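Local coordinates for peptide amidase (Stenotrophomonas maltophilia, PDB 1M22), which is a peptide amidase of the amidase signature family, probably hydrolysing amide bonds through a serine nucleophile assisted by a second serine and a lysine, at residues K203-L208 against G465-E470. Sequence-based numbering, arbitrary orientation.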
loop_
_atom_site.group_PDB
_atom_site.type_symbol
_atom_site.label_atom_id
_atom_site.label_comp_id
_atom_site.label_asym_id
_atom_site.label_seq_id
_atom_site.Cartn_x
_atom_site.Cartn_y
_atom_site.Cartn_z
ATOM N N LYS A 203 -2.199 5.690 1.268
ATOM C CA LYS A 203 -2.933 5.019 2.343
ATOM C C LYS A 203 -4.071 5.968 2.690
ATOM O O LYS A 203 -3.856 7.020 3.292
ATOM C CB LYS A 203 -2.076 4.825 3.595
ATOM C CG LYS A 203 -2.830 4.079 4.697
ATOM C CD LYS A 203 -2.269 4.343 6.089
ATOM C CE LYS A 203 -2.683 5.708 6.629
ATOM N NZ LYS A 203 -4.142 5.778 6.982
ATOM N N PRO A 204 -5.303 5.607 2.332
ATOM C CA PRO A 204 -6.400 6.520 2.650
ATOM C C PRO A 204 -6.856 6.543 4.099
ATOM O O PRO A 204 -6.340 5.817 4.956
ATOM C CB PRO A 204 -7.509 6.057 1.708
ATOM C CG PRO A 204 -7.281 4.585 1.628
ATOM C CD PRO A 204 -5.769 4.454 1.540
ATOM N N THR A 205 -7.816 7.425 4.358
ATOM C CA THR A 205 -8.435 7.550 5.666
ATOM C C THR A 205 -9.103 6.203 5.922
ATOM O O THR A 205 -9.671 5.605 5.002
ATOM C CB THR A 205 -9.543 8.624 5.643
ATOM O OG1 THR A 205 -8.986 9.882 5.251
ATOM C CG2 THR A 205 -10.198 8.762 7.010
ATOM N N VAL A 206 -9.032 5.717 7.155
ATOM C CA VAL A 206 -9.676 4.452 7.479
ATOM C C VAL A 206 -11.182 4.650 7.330
ATOM O O VAL A 206 -11.781 5.494 7.998
ATOM C CB VAL A 206 -9.338 4.007 8.915
ATOM C CG1 VAL A 206 -10.200 2.812 9.308
ATOM C CG2 VAL A 206 -7.862 3.639 9.000
ATOM N N GLY A 207 -11.783 3.878 6.434
ATOM C CA GLY A 207 -13.208 4.002 6.196
ATOM C C GLY A 207 -13.531 4.413 4.772
ATOM O O GLY A 207 -14.677 4.283 4.342
ATOM N N LEU A 208 -12.543 4.914 4.033
ATOM C CA LEU A 208 -12.791 5.317 2.651
ATOM C C LEU A 208 -12.950 4.093 1.758
ATOM O O LEU A 208 -13.789 4.077 0.860
ATOM C CB LEU A 208 -11.645 6.185 2.116
ATOM C CG LEU A 208 -11.840 6.675 0.670
ATOM C CD1 LEU A 208 -13.041 7.612 0.597
ATOM C CD2 LEU A 208 -10.579 7.386 0.190
ATOM N N GLY A 465 -2.294 14.327 5.824
ATOM C CA GLY A 465 -3.343 15.304 6.060
ATOM C C GLY A 465 -4.343 14.788 7.073
ATOM O O GLY A 465 -4.199 13.679 7.587
ATOM N N THR A 466 -5.365 15.585 7.370
ATOM C CA THR A 466 -6.370 15.153 8.328
ATOM C C THR A 466 -7.364 14.212 7.643
ATOM O O THR A 466 -7.317 14.012 6.428
ATOM C CB THR A 466 -7.111 16.362 8.949
ATOM O OG1 THR A 466 -7.885 15.916 10.070
ATOM C CG2 THR A 466 -8.031 17.019 7.929
ATOM N N ALA A 467 -8.263 13.626 8.425
ATOM C CA ALA A 467 -9.244 12.702 7.881
ATOM C C ALA A 467 -9.994 13.256 6.673
ATOM O O ALA A 467 -10.398 14.421 6.654
ATOM C CB ALA A 467 -10.241 12.304 8.969
ATOM N N TRP A 468 -10.155 12.404 5.662
ATOM C CA TRP A 468 -10.895 12.721 4.442
ATOM C C TRP A 468 -10.287 13.789 3.537
ATOM O O TRP A 468 -10.970 14.315 2.657
ATOM C CB TRP A 468 -12.338 13.103 4.811
ATOM C CG TRP A 468 -12.939 12.190 5.852
ATOM C CD1 TRP A 468 -13.320 12.532 7.122
ATOM C CD2 TRP A 468 -13.174 10.780 5.732
ATOM N NE1 TRP A 468 -13.770 11.423 7.798
ATOM C CE2 TRP A 468 -13.691 10.334 6.969
ATOM C CE3 TRP A 468 -12.995 9.849 4.698
ATOM C CZ2 TRP A 468 -14.033 8.996 7.202
ATOM C CZ3 TRP A 468 -13.335 8.517 4.931
ATOM C CH2 TRP A 468 -13.848 8.106 6.175
ATOM N N SER A 469 -9.004 14.087 3.720
ATOM C CA SER A 469 -8.345 15.104 2.903
ATOM C C SER A 469 -7.679 14.565 1.634
ATOM O O SER A 469 -6.835 15.244 1.045
ATOM C CB SER A 469 -7.308 15.866 3.740
ATOM O OG SER A 469 -6.249 15.025 4.159
ATOM N N GLU A 470 -8.060 13.365 1.199
ATOM C CA GLU A 470 -7.470 12.787 -0.010
ATOM C C GLU A 470 -7.522 13.711 -1.227
ATOM O O GLU A 470 -6.548 13.809 -1.965
ATOM C CB GLU A 470 -8.139 11.458 -0.376
ATOM C CG GLU A 470 -7.869 10.313 0.586
ATOM C CD GLU A 470 -8.782 10.323 1.792
ATOM O OE1 GLU A 470 -9.722 11.151 1.847
ATOM O OE2 GLU A 470 -8.565 9.485 2.680
#
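P204, whose backbone N cannot donate, meets E470 OE2 through carbon only, with CB 3.7 Å from that oxygen. T205 takes the same oxygen twice: T205 N donates to E470 OE2 (2.8 Å), meeting it nearly along its C-O bond, and the hydroxyl OG1 donates to it from the syn side, 27° out of the carboxylate plane. T205 OG1 also accepts from W468 N (2.8 Å); threonine suits the place because its short side chain offers donor, acceptor and methyl together. A chi1 of -59° sets OG1 beside the backbone N and leaves CG2 anti to it, over one face of the W468 six-membered ring, a CH-pi contact 3.5 Å from the centroid. Two type II beta turns, T205-L208 and T466-S469, meet here, one just after strand 200-203 of the central mixed sheet of the amidase fold, the other in the loop between strand 457-464 and helix 470-484. V206 turns its side chain away and brings its O near W468 CH2. At G207 (phi 118°) a CB would jam against the V206 carbonyl O and crowd W468 CH2. L208 packs CB against W468 CZ3, while L208 CD2 meets E470 CD tip to tip at 3.8 Å.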